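Long-range contacts in phenolic acid decarboxylase (Sedimentibacter hydroxybenzoicus, PDB 7AE5), which catalyses the reversible non-oxidative decarboxylation of 4-hydroxybenzoate and 3,4-dihydroxybenzoate under anaerobic conditions, using prenylated FMN and manganese: residues A342-Y347 with F395-V400; V353-K358 with K383-V388; T357-G362 with T444-E449; G363-V368 with I439-T444. All coordinates share one frame; numbering follows the deposited sequence.

Contact 1 of 4, residues A342-Y347 with F395-V400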
loop_
_atom_site.group_PDB
_atom_site.type_symbol
_atom_site.label_atom_id
_atom_site.label_comp_id
_atom_site.label_asym_id
_atom_site.label_seq_id
_atom_site.Cartn_x
_atom_site.Cartn_y
_atom_site.Cartn_z
ATOM N N ALA C 342 5.366 15.664 -26.670
ATOM C CA ALA C 342 4.897 16.950 -26.174
ATOM C C ALA C 342 4.739 16.886 -24.662
ATOM O O ALA C 342 4.528 15.812 -24.090
ATOM C CB ALA C 342 3.569 17.353 -26.825
ATOM N N VAL C 343 4.840 18.050 -24.026
ATOM C CA VAL C 343 4.641 18.197 -22.588
ATOM C C VAL C 343 3.567 19.253 -22.367
ATOM O O VAL C 343 3.695 20.387 -22.846
ATOM C CB VAL C 343 5.940 18.580 -21.861
ATOM C CG1 VAL C 343 5.660 18.862 -20.390
ATOM C CG2 VAL C 343 6.972 17.473 -22.006
ATOM N N ASN C 344 2.510 18.876 -21.651
ATOM C CA ASN C 344 1.434 19.783 -21.260
ATOM C C ASN C 344 1.575 20.013 -19.757
ATOM O O ASN C 344 1.115 19.199 -18.949
ATOM C CB ASN C 344 0.071 19.199 -21.632
ATOM C CG ASN C 344 -1.097 19.981 -21.044
ATOM O OD1 ASN C 344 -0.924 21.049 -20.458
ATOM N ND2 ASN C 344 -2.304 19.450 -21.214
ATOM N N ALA C 345 2.212 21.122 -19.388
ATOM C CA ALA C 345 2.434 21.489 -17.993
ATOM C C ALA C 345 1.688 22.772 -17.633
ATOM O O ALA C 345 2.214 23.642 -16.937
ATOM C CB ALA C 345 3.927 21.642 -17.708
ATOM N N MET C 346 0.446 22.892 -18.095
ATOM C CA MET C 346 -0.304 24.142 -18.042
ATOM C C MET C 346 -1.126 24.327 -16.773
ATOM O O MET C 346 -1.827 25.337 -16.657
ATOM C CB MET C 346 -1.250 24.234 -19.245
ATOM C CG MET C 346 -0.589 24.126 -20.605
ATOM S SD MET C 346 -1.785 24.374 -21.935
ATOM C CE MET C 346 -3.293 23.778 -21.167
ATOM N N TYR C 347 -1.069 23.401 -15.825
ATOM C CA TYR C 347 -2.060 23.336 -14.756
ATOM C C TYR C 347 -1.422 23.707 -13.423
ATOM O O TYR C 347 -0.641 22.931 -12.861
ATOM C CB TYR C 347 -2.693 21.950 -14.729
ATOM C CG TYR C 347 -3.251 21.587 -16.086
ATOM C CD1 TYR C 347 -4.241 22.364 -16.674
ATOM C CD2 TYR C 347 -2.771 20.495 -16.793
ATOM C CE1 TYR C 347 -4.746 22.052 -17.921
ATOM C CE2 TYR C 347 -3.272 20.175 -18.040
ATOM C CZ TYR C 347 -4.259 20.957 -18.598
ATOM O OH TYR C 347 -4.758 20.643 -19.840
ATOM N N PHE C 395 -2.809 17.928 -24.781
ATOM C CA PHE C 395 -3.562 19.144 -24.518
ATOM C C PHE C 395 -5.058 18.956 -24.722
ATOM O O PHE C 395 -5.842 19.819 -24.309
ATOM C CB PHE C 395 -3.054 20.280 -25.414
ATOM C CG PHE C 395 -1.605 20.613 -25.203
ATOM C CD1 PHE C 395 -1.221 21.515 -24.225
ATOM C CD2 PHE C 395 -0.623 20.013 -25.977
ATOM C CE1 PHE C 395 0.114 21.818 -24.026
ATOM C CE2 PHE C 395 0.711 20.312 -25.784
ATOM C CZ PHE C 395 1.081 21.214 -24.808
ATOM N N ASN C 396 -5.466 17.856 -25.354
ATOM C CA ASN C 396 -6.874 17.509 -25.524
ATOM C C ASN C 396 -7.259 16.634 -24.338
ATOM O O ASN C 396 -7.071 15.417 -24.346
ATOM C CB ASN C 396 -7.096 16.804 -26.856
ATOM C CG ASN C 396 -8.566 16.580 -27.169
ATOM O OD1 ASN C 396 -9.348 16.185 -26.304
ATOM N ND2 ASN C 396 -8.945 16.829 -28.415
ATOM N N LEU C 397 -7.803 17.270 -23.296
ATOM C CA LEU C 397 -8.115 16.547 -22.069
ATOM C C LEU C 397 -9.162 15.463 -22.299
ATOM O O LEU C 397 -9.188 14.462 -21.572
ATOM C CB LEU C 397 -8.576 17.531 -20.996
ATOM C CG LEU C 397 -7.512 18.552 -20.593
ATOM C CD1 LEU C 397 -7.976 19.413 -19.429
ATOM C CD2 LEU C 397 -6.219 17.832 -20.244
ATOM N N GLU C 398 -10.028 15.639 -23.299
ATOM C CA GLU C 398 -10.957 14.575 -23.667
ATOM C C GLU C 398 -10.210 13.356 -24.196
ATOM O O GLU C 398 -10.618 12.213 -23.956
ATOM C CB GLU C 398 -11.961 15.090 -24.701
ATOM C CG GLU C 398 -12.974 16.075 -24.137
ATOM C CD GLU C 398 -12.430 17.489 -24.046
ATOM O OE1 GLU C 398 -13.029 18.310 -23.319
ATOM O OE2 GLU C 398 -11.403 17.780 -24.697
ATOM N N GLN C 399 -9.110 13.583 -24.918
ATOM C CA GLN C 399 -8.253 12.486 -25.357
ATOM C C GLN C 399 -7.500 11.856 -24.191
ATOM O O GLN C 399 -7.286 10.638 -24.177
ATOM C CB GLN C 399 -7.264 12.984 -26.410
ATOM C CG GLN C 399 -7.799 12.940 -27.824
ATOM C CD GLN C 399 -6.855 12.240 -28.789
ATOM O OE1 GLN C 399 -5.890 12.833 -29.276
ATOM N NE2 GLN C 399 -7.134 10.972 -29.076
ATOM N N VAL C 400 -7.085 12.667 -23.218
ATOM C CA VAL C 400 -6.386 12.138 -22.052
ATOM C C VAL C 400 -7.330 11.304 -21.195
ATOM O O VAL C 400 -6.936 10.268 -20.642
ATOM C CB VAL C 400 -5.753 13.289 -21.250
ATOM C CG1 VAL C 400 -5.039 12.756 -20.014
ATOM C CG2 VAL C 400 -4.794 14.081 -22.128
#

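Contact 2 of 4, residues V353-K358 with K383-V388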
loop_
_atom_site.group_PDB
_atom_site.type_symbol
_atom_site.label_atom_id
_atom_site.label_comp_id
_atom_site.label_asym_id
_atom_site.label_seq_id
_atom_site.Cartn_x
_atom_site.Cartn_y
_atom_site.Cartn_z
ATOM N N VAL C 353 0.911 17.690 -14.896
ATOM C CA VAL C 353 1.702 17.545 -16.115
ATOM C C VAL C 353 1.207 16.330 -16.886
ATOM O O VAL C 353 0.995 15.263 -16.302
ATOM C CB VAL C 353 3.209 17.406 -15.812
ATOM C CG1 VAL C 353 4.006 17.284 -17.101
ATOM C CG2 VAL C 353 3.704 18.587 -14.994
ATOM N N ILE C 354 1.028 16.491 -18.194
ATOM C CA ILE C 354 0.691 15.394 -19.093
ATOM C C ILE C 354 1.755 15.336 -20.177
ATOM O O ILE C 354 1.954 16.312 -20.911
ATOM C CB ILE C 354 -0.709 15.557 -19.706
ATOM C CG1 ILE C 354 -1.715 15.969 -18.631
ATOM C CG2 ILE C 354 -1.146 14.268 -20.388
ATOM C CD1 ILE C 354 -3.088 16.246 -19.168
ATOM N N ILE C 355 2.440 14.199 -20.276
ATOM C CA ILE C 355 3.497 13.988 -21.258
ATOM C C ILE C 355 3.025 12.951 -22.264
ATOM O O ILE C 355 2.595 11.857 -21.880
ATOM C CB ILE C 355 4.809 13.529 -20.598
ATOM C CG1 ILE C 355 5.231 14.493 -19.492
ATOM C CG2 ILE C 355 5.911 13.388 -21.640
ATOM C CD1 ILE C 355 6.131 13.855 -18.454
ATOM N N SER C 356 3.110 13.288 -23.545
ATOM C CA SER C 356 2.942 12.314 -24.613
ATOM C C SER C 356 4.314 11.866 -25.091
ATOM O O SER C 356 5.215 12.687 -25.283
ATOM C CB SER C 356 2.135 12.887 -25.781
ATOM O OG SER C 356 2.869 13.870 -26.489
ATOM N N THR C 357 4.471 10.561 -25.274
ATOM C CA THR C 357 5.769 10.032 -25.653
ATOM C C THR C 357 5.580 8.726 -26.408
ATOM O O THR C 357 4.555 8.051 -26.279
ATOM C CB THR C 357 6.660 9.811 -24.426
ATOM O OG1 THR C 357 7.977 9.431 -24.847
ATOM C CG2 THR C 357 6.075 8.721 -23.546
ATOM N N LYS C 358 6.585 8.391 -27.210
ATOM C CA LYS C 358 6.713 7.042 -27.732
ATOM C C LYS C 358 7.393 6.179 -26.677
ATOM O O LYS C 358 8.380 6.599 -26.064
ATOM C CB LYS C 358 7.514 7.039 -29.033
ATOM C CG LYS C 358 7.341 5.775 -29.861
ATOM C CD LYS C 358 8.642 4.995 -29.976
ATOM C CE LYS C 358 8.453 3.743 -30.818
ATOM N NZ LYS C 358 8.060 4.071 -32.217
ATOM N N LYS C 383 3.245 17.434 -9.184
ATOM C CA LYS C 383 2.684 16.442 -8.275
ATOM C C LYS C 383 1.943 15.325 -8.998
ATOM O O LYS C 383 2.049 14.160 -8.601
ATOM C CB LYS C 383 1.741 17.115 -7.273
ATOM C CG LYS C 383 1.127 16.162 -6.264
ATOM C CD LYS C 383 0.257 16.898 -5.261
ATOM C CE LYS C 383 -0.917 17.581 -5.943
ATOM N NZ LYS C 383 -1.745 18.366 -4.986
ATOM N N ILE C 384 1.202 15.646 -10.054
ATOM C CA ILE C 384 0.426 14.665 -10.802
ATOM C C ILE C 384 0.973 14.615 -12.220
ATOM O O ILE C 384 0.905 15.610 -12.953
ATOM C CB ILE C 384 -1.073 15.000 -10.799
ATOM C CG1 ILE C 384 -1.587 15.065 -9.359
ATOM C CG2 ILE C 384 -1.848 13.964 -11.601
ATOM C CD1 ILE C 384 -3.021 15.521 -9.236
ATOM N N VAL C 385 1.514 13.463 -12.604
ATOM C CA VAL C 385 2.170 13.284 -13.894
ATOM C C VAL C 385 1.471 12.152 -14.633
ATOM O O VAL C 385 1.499 10.999 -14.183
ATOM C CB VAL C 385 3.669 12.987 -13.733
ATOM C CG1 VAL C 385 4.332 12.845 -15.095
ATOM C CG2 VAL C 385 4.339 14.078 -12.915
ATOM N N ILE C 386 0.858 12.479 -15.767
ATOM C CA ILE C 386 0.178 11.513 -16.621
ATOM C C ILE C 386 0.982 11.369 -17.904
ATOM O O ILE C 386 1.324 12.371 -18.543
ATOM C CB ILE C 386 -1.266 11.947 -16.927
ATOM C CG1 ILE C 386 -2.028 12.230 -15.631
ATOM C CG2 ILE C 386 -1.978 10.888 -17.756
ATOM C CD1 ILE C 386 -3.299 13.019 -15.833
ATOM N N VAL C 387 1.283 10.130 -18.281
ATOM C CA VAL C 387 2.020 9.832 -19.503
ATOM C C VAL C 387 1.086 9.114 -20.465
ATOM O O VAL C 387 0.457 8.114 -20.100
ATOM C CB VAL C 387 3.276 8.990 -19.223
ATOM C CG1 VAL C 387 4.121 8.884 -20.479
ATOM C CG2 VAL C 387 4.080 9.602 -18.087
ATOM N N VAL C 388 0.998 9.623 -21.692
ATOM C CA VAL C 388 0.137 9.063 -22.722
ATOM C C VAL C 388 0.991 8.726 -23.942
ATOM O O VAL C 388 2.156 9.115 -24.043
ATOM C CB VAL C 388 -1.011 10.017 -23.103
ATOM C CG1 VAL C 388 -1.867 10.336 -21.880
ATOM C CG2 VAL C 388 -0.452 11.294 -23.713
#

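Contact 3 of 4, residues T357-G362 with T444-E449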
loop_
_atom_site.group_PDB
_atom_site.type_symbol
_atom_site.label_atom_id
_atom_site.label_comp_id
_atom_site.label_asym_id
_atom_site.label_seq_id
_atom_site.Cartn_x
_atom_site.Cartn_y
_atom_site.Cartn_z
ATOM N N THR C 357 4.471 10.561 -25.274
ATOM C CA THR C 357 5.769 10.032 -25.653
ATOM C C THR C 357 5.580 8.726 -26.408
ATOM O O THR C 357 4.555 8.051 -26.279
ATOM C CB THR C 357 6.660 9.811 -24.426
ATOM O OG1 THR C 357 7.977 9.431 -24.847
ATOM C CG2 THR C 357 6.075 8.721 -23.546
ATOM N N LYS C 358 6.585 8.391 -27.210
ATOM C CA LYS C 358 6.713 7.042 -27.732
ATOM C C LYS C 358 7.393 6.179 -26.677
ATOM O O LYS C 358 8.380 6.599 -26.064
ATOM C CB LYS C 358 7.514 7.039 -29.033
ATOM C CG LYS C 358 7.341 5.775 -29.861
ATOM C CD LYS C 358 8.642 4.995 -29.976
ATOM C CE LYS C 358 8.453 3.743 -30.818
ATOM N NZ LYS C 358 8.060 4.071 -32.217
ATOM N N VAL C 359 6.856 4.988 -26.445
ATOM C CA VAL C 359 7.380 4.091 -25.422
ATOM C C VAL C 359 8.473 3.242 -26.063
ATOM O O VAL C 359 8.191 2.370 -26.889
ATOM C CB VAL C 359 6.272 3.222 -24.812
ATOM C CG1 VAL C 359 6.812 2.403 -23.649
ATOM C CG2 VAL C 359 5.113 4.092 -24.351
ATOM N N ARG C 360 9.728 3.507 -25.691
ATOM C CA ARG C 360 10.852 2.757 -26.244
ATOM C C ARG C 360 10.736 1.274 -25.918
ATOM O O ARG C 360 10.723 0.423 -26.814
ATOM C CB ARG C 360 12.170 3.322 -25.710
ATOM C CG ARG C 360 13.282 3.380 -26.736
ATOM C CD ARG C 360 14.641 3.521 -26.073
ATOM N NE ARG C 360 14.853 4.871 -25.566
ATOM C CZ ARG C 360 15.839 5.221 -24.754
ATOM N NH1 ARG C 360 16.762 4.353 -24.371
ATOM N NH2 ARG C 360 15.906 6.476 -24.317
ATOM N N TYR C 361 10.660 0.947 -24.632
ATOM C CA TYR C 361 10.504 -0.427 -24.182
ATOM C C TYR C 361 9.588 -0.440 -22.967
ATOM O O TYR C 361 9.206 0.609 -22.442
ATOM C CB TYR C 361 11.862 -1.074 -23.872
ATOM C CG TYR C 361 12.839 -0.175 -23.139
ATOM C CD1 TYR C 361 12.521 0.378 -21.904
ATOM C CD2 TYR C 361 14.082 0.121 -23.688
ATOM C CE1 TYR C 361 13.413 1.197 -21.234
ATOM C CE2 TYR C 361 14.981 0.939 -23.025
ATOM C CZ TYR C 361 14.641 1.474 -21.800
ATOM O OH TYR C 361 15.530 2.288 -21.137
ATOM N N GLY C 362 9.226 -1.643 -22.529
ATOM C CA GLY C 362 8.304 -1.809 -21.420
ATOM C C GLY C 362 8.661 -1.013 -20.181
ATOM O O GLY C 362 9.778 -1.115 -19.669
ATOM N N THR C 444 0.001 2.379 -23.569
ATOM C CA THR C 444 -0.201 1.005 -24.007
ATOM C C THR C 444 1.048 0.181 -23.724
ATOM O O THR C 444 2.157 0.619 -24.052
ATOM C CB THR C 444 -0.506 0.976 -25.508
ATOM O OG1 THR C 444 -1.610 1.843 -25.800
ATOM C CG2 THR C 444 -0.826 -0.432 -25.970
ATOM N N PRO C 445 0.920 -1.000 -23.124
ATOM C CA PRO C 445 2.106 -1.820 -22.852
ATOM C C PRO C 445 2.839 -2.196 -24.131
ATOM O O PRO C 445 2.228 -2.520 -25.151
ATOM C CB PRO C 445 1.529 -3.058 -22.154
ATOM C CG PRO C 445 0.214 -2.606 -21.597
ATOM C CD PRO C 445 -0.309 -1.588 -22.561
ATOM N N VAL C 446 4.161 -2.136 -24.068
ATOM C CA VAL C 446 5.022 -2.639 -25.134
ATOM C C VAL C 446 5.937 -3.688 -24.518
ATOM O O VAL C 446 6.151 -3.697 -23.293
ATOM C CB VAL C 446 5.820 -1.502 -25.817
ATOM C CG1 VAL C 446 4.906 -0.345 -26.181
ATOM C CG2 VAL C 446 6.945 -1.030 -24.925
ATOM N N PRO C 447 6.463 -4.608 -25.324
ATOM C CA PRO C 447 7.384 -5.625 -24.798
ATOM C C PRO C 447 8.521 -4.988 -24.020
ATOM O O PRO C 447 9.046 -3.939 -24.421
ATOM C CB PRO C 447 7.900 -6.319 -26.067
ATOM C CG PRO C 447 6.772 -6.195 -27.029
ATOM C CD PRO C 447 6.076 -4.886 -26.720
ATOM N N PRO C 448 8.943 -5.600 -22.902
ATOM C CA PRO C 448 8.455 -6.900 -22.429
ATOM C C PRO C 448 7.287 -6.865 -21.435
ATOM O O PRO C 448 7.111 -7.847 -20.717
ATOM C CB PRO C 448 9.689 -7.485 -21.752
ATOM C CG PRO C 448 10.357 -6.285 -21.154
ATOM C CD PRO C 448 10.073 -5.120 -22.085
ATOM N N GLU C 449 6.512 -5.786 -21.382
ATOM C CA GLU C 449 5.349 -5.768 -20.499
ATOM C C GLU C 449 4.213 -6.559 -21.136
ATOM O O GLU C 449 3.829 -6.261 -22.272
ATOM C CB GLU C 449 4.887 -4.345 -20.205
ATOM C CG GLU C 449 3.741 -4.301 -19.196
ATOM C CD GLU C 449 3.138 -2.918 -19.023
ATOM O OE1 GLU C 449 3.822 -1.920 -19.330
ATOM O OE2 GLU C 449 1.977 -2.833 -18.568
#

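Contact 4 of 4, residues G363-V368 with I439-T444. With RB (rubidium ion), chain Q.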
loop_
_atom_site.group_PDB
_atom_site.type_symbol
_atom_site.label_atom_id
_atom_site.label_comp_id
_atom_site.label_asym_id
_atom_site.label_seq_id
_atom_site.Cartn_x
_atom_site.Cartn_y
_atom_site.Cartn_z
ATOM N N GLY C 363 7.716 -0.208 -19.698
ATOM C CA GLY C 363 7.928 0.617 -18.528
ATOM C C GLY C 363 8.555 1.967 -18.795
ATOM O O GLY C 363 8.740 2.742 -17.848
ATOM N N TYR C 364 8.871 2.278 -20.055
ATOM C CA TYR C 364 9.569 3.520 -20.382
ATOM C C TYR C 364 8.767 4.753 -19.986
ATOM O O TYR C 364 9.349 5.813 -19.730
ATOM C CB TYR C 364 9.882 3.545 -21.877
ATOM C CG TYR C 364 10.662 4.744 -22.363
ATOM C CD1 TYR C 364 12.010 4.894 -22.061
ATOM C CD2 TYR C 364 10.055 5.713 -23.153
ATOM C CE1 TYR C 364 12.728 5.985 -22.518
ATOM C CE2 TYR C 364 10.763 6.806 -23.615
ATOM C CZ TYR C 364 12.098 6.937 -23.294
ATOM O OH TYR C 364 12.803 8.024 -23.754
ATOM N N ALA C 365 7.437 4.639 -19.930
ATOM C CA ALA C 365 6.608 5.794 -19.605
ATOM C C ALA C 365 6.851 6.289 -18.185
ATOM O O ALA C 365 6.768 7.494 -17.929
ATOM C CB ALA C 365 5.134 5.453 -19.800
ATOM N N LYS C 366 7.139 5.382 -17.250
ATOM C CA LYS C 366 7.473 5.822 -15.901
ATOM C C LYS C 366 8.878 6.402 -15.843
ATOM O O LYS C 366 9.151 7.283 -15.020
ATOM C CB LYS C 366 7.320 4.665 -14.916
ATOM C CG LYS C 366 5.894 4.156 -14.814
ATOM C CD LYS C 366 5.594 3.555 -13.456
ATOM C CE LYS C 366 4.116 3.208 -13.341
ATOM N NZ LYS C 366 3.835 2.240 -12.240
ATOM N N GLY C 367 9.777 5.930 -16.704
ATOM C CA GLY C 367 11.084 6.554 -16.795
ATOM C C GLY C 367 10.995 7.999 -17.247
ATOM O O GLY C 367 11.707 8.866 -16.733
ATOM N N VAL C 368 10.112 8.278 -18.208
ATOM C CA VAL C 368 9.902 9.651 -18.658
ATOM C C VAL C 368 9.393 10.511 -17.510
ATOM O O VAL C 368 9.810 11.664 -17.344
ATOM C CB VAL C 368 8.938 9.677 -19.858
ATOM C CG1 VAL C 368 8.500 11.100 -20.161
ATOM C CG2 VAL C 368 9.592 9.045 -21.074
ATOM N N ILE C 439 2.281 9.260 -10.181
ATOM C CA ILE C 439 2.615 8.975 -11.570
ATOM C C ILE C 439 1.551 8.041 -12.127
ATOM O O ILE C 439 1.243 7.010 -11.518
ATOM C CB ILE C 439 4.014 8.346 -11.699
ATOM C CG1 ILE C 439 5.078 9.267 -11.104
ATOM C CG2 ILE C 439 4.327 8.030 -13.151
ATOM C CD1 ILE C 439 6.451 8.631 -11.053
ATOM N N ILE C 440 0.992 8.399 -13.279
ATOM C CA ILE C 440 -0.050 7.611 -13.929
ATOM C C ILE C 440 0.449 7.227 -15.313
ATOM O O ILE C 440 0.697 8.100 -16.155
ATOM C CB ILE C 440 -1.379 8.377 -14.016
ATOM C CG1 ILE C 440 -1.852 8.785 -12.621
ATOM C CG2 ILE C 440 -2.440 7.532 -14.699
ATOM C CD1 ILE C 440 -3.102 9.627 -12.629
ATOM N N ASP C 441 0.593 5.923 -15.552
ATOM C CA ASP C 441 1.092 5.413 -16.828
ATOM C C ASP C 441 -0.098 5.019 -17.704
ATOM O O ASP C 441 -0.491 3.851 -17.797
ATOM C CB ASP C 441 2.054 4.248 -16.599
ATOM C CG ASP C 441 2.474 3.572 -17.892
ATOM O OD1 ASP C 441 2.407 4.227 -18.954
ATOM O OD2 ASP C 441 2.882 2.391 -17.848
ATOM N N ALA C 442 -0.662 6.029 -18.378
ATOM C CA ALA C 442 -1.770 5.852 -19.311
ATOM C C ALA C 442 -1.305 5.422 -20.697
ATOM O O ALA C 442 -1.956 5.758 -21.695
ATOM C CB ALA C 442 -2.594 7.138 -19.406
ATOM N N THR C 443 -0.198 4.694 -20.788
ATOM C CA THR C 443 0.298 4.229 -22.073
ATOM C C THR C 443 -0.009 2.751 -22.284
ATOM O O THR C 443 -0.257 1.986 -21.334
ATOM C CB THR C 443 1.806 4.467 -22.211
ATOM O OG1 THR C 443 2.518 3.595 -21.323
ATOM C CG2 THR C 443 2.148 5.915 -21.899
ATOM N N THR C 444 0.001 2.379 -23.569
ATOM C CA THR C 444 -0.201 1.005 -24.007
ATOM C C THR C 444 1.048 0.181 -23.724
ATOM O O THR C 444 2.157 0.619 -24.052
ATOM C CB THR C 444 -0.506 0.976 -25.508
ATOM O OG1 THR C 444 -1.610 1.843 -25.800
ATOM C CG2 THR C 444 -0.826 -0.432 -25.970
HETATM RB RB RB Q . -0.579 1.670 -18.916
HETATM O O HOH W 1 5.519 2.251 -20.262
HETATM O O HOH W 2 1.623 0.630 -19.201
#

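Contact 1 of 4, residues A342-Y347 with F395-V400
Asn344 lays its side chain over one face of the Phe395 ring, and the two flat groups are nearly parallel, the amide plane turned only 19° from the ring plane. Asn344 CB makes a CH-pi contact 3.8 Å from the centroid of the Phe395 ring, offset toward the rim, while Asn344 CG, anti to the backbone N (chi1 170°), lies 3.5 Å from Phe395 CD1. Met346 approaches differently: its SD sits at the ring edge, in plane, 3.7 Å from Phe395 CD1, a Met-aromatic contact in which the two side chains cross at about a right angle. A backbone atom completes this fit, Val343 O lying 3.4 Å from Phe395 CZ. The contact belongs to the alpha/beta C-terminal domain of the UbiD family, where 340-347, a strand at the edge of the sheet within this chain, meets the loop leading into helix 397-407. The Asn344 amide is held at both ends. OD1 accepts from Met346 N, closing an Asx turn, and Asn344 ND2 donates to Pro394 O and, almost straight at 3.1 Å, to Tyr347 OH. An alanine in place of Asn344 would keep the CB contact, but Pro394 O, Met346 N and Tyr347 OH would probably lose their partner, and the Phe395 ring its amide cover near CD1. Tyr347 and Leu397 meet tip to tip, Tyr347 OH 3.2 Å from Leu397 CD2, beside the second subunit, whose own Leu397 packs on this one.

Contact 2 of 4, residues V353-K358 with K383-V388
Ile354 and Ile386 lie side by side on neighbouring parallel strands, their side chains pointing the same way. From CB, which is 4.0 Å from Ile386 O, the Ile354 side chain forks. Ile354 CG2, anti to the backbone N, stays beside the partner strand, 3.6 Å from Ile386 O and 4.2 Å from Ile386 CB, and also reaches Val388 CG1. CG1 is anti to the carbonyl carbon (chi1 -45°), and the extended chain beyond it carries CD1 toward Leu397 and Val400 of helix 397-407. On the other face, Ile355 CD1 meets Val385 CG1 at 3.9 Å and Thr357 CG2 meets Val387 CG1 at 3.6 Å, under helix 364-372. The backbones join these pairs through five hydrogen bonds. Val353 and Ile355 each use both N and O toward strand 384-388, at 2.8 Å from Val353 N to Ile384 O and much the same in the next three, and Thr357 N ends the series on Val388 O. Ile354 and Ser356, between them, turn their backbone groups to strand 340-347 instead. Two adjacent parallel strands, with helix 364-372 in the connection between them and packed over Val353, Ile355 and Val385, make a classical beta-alpha-beta crossover.

Contact 3 of 4, residues T357-G362 with T444-E449
Val446 packs against Val359 and the Tyr361-Gly362 peptide at the start of a type VI beta turn, Val446-Glu449, in which the peptide bond between Pro447 and Pro448 is cis. Glu449 N closes that turn on Val446 O at 2.9 Å. The turn lies against the loop that runs from strand 352-357 into helix 364-372. One hydrogen bond crosses between the segments: Gly362 N donates to Pro447 O at 3.0 Å, bent to 140° at the hydrogen, with the donor standing well above the carbonyl plane. The apolar contacts centre on the two branches of Val446. Val446 CG2, set between the backbone N and the carbonyl carbon, presses against the peptide at 3.3 Å from Tyr361 C and also touches Val359 CG1 at 3.7 Å. Val446 CG1 lies 4.1 Å from Val359 CB, and the two side chains cross at a slant. Charge and subunit contacts lie around these: Arg360 NE forms a salt bridge with Glu339, while Tyr361 and Pro448 pack on Met379 and Gly433 of the third subunit. Close backbone approach accounts for the rest, since Gly362, which bears no CB, lets the proline ring come right up to the chain, with Pro448 CD 3.6 Å from Gly362 N.

Contact 4 of 4, residues G363-V368 with I439-T444
Asp441 OD1, against which Ala365 CB rests at 3.1 Å, is gripped by Thr443. The backbone N of Thr443 reaches Asp441 OD1 at 3.2 Å from above the carboxylate plane, an Asx turn, and OG1 also donates, though the modelled separation is very short and its exact length doubtful. Asp441 CG is anti to the backbone N (chi1 173°), which puts the carboxylate beside the first turn of helix 364-372. There Ala365 N donates to a water that is weakly linked to Thr443 OG1. Asp441 OD2 accepts at 2.6 Å from a second water, itself a rubidium ligand. Lys366 crosses Asp441 at about a right angle, Lys366 CE 4.0 Å from Asp441 CB; its NZ leads away from the carboxylate and donates to Glu418 O of the third subunit and, within the chain, to Lys412 O and Ser415 OG. An alanine at Asp441 would keep the contact with Lys366 CE, but would probably leave the Thr443 N-H and the metal-bound water without their acceptor and undo the Asx turn. Asp441 O and Thr443 O each bind the rubidium ion at 2.5 Å, with Arg407 O and Asp413 OD1 among the other ligands. Backbone carbonyls, a carboxylate oxygen and water thus build a monovalent-cation site at the C-terminal end of a strand in an alpha/beta domain, with Asp441 between the ion and helix 364-372.

Reading from the N terminus, strand 340-347 turns back into strand 352-357, and contact 1 closes the loop from the former to the start of helix 397-407. Nested inside it, contact 2 joins strands 352-357 and 384-388. Contact 3 shares Thr357 and Lys358 with contact 2 but runs on to the turn at 444-449. Contact 4, nested inside contact 3, brings helix 364-372 to the end of strand 434-441. Contacts 3 and 4 both cross contact 1, and contact 4 also crosses contact 2. Together they tie helices 364-372 and 397-407 to opposite faces of one sheet, contacts 1 and 2 touching the second subunit, contacts 3 and 4 the third.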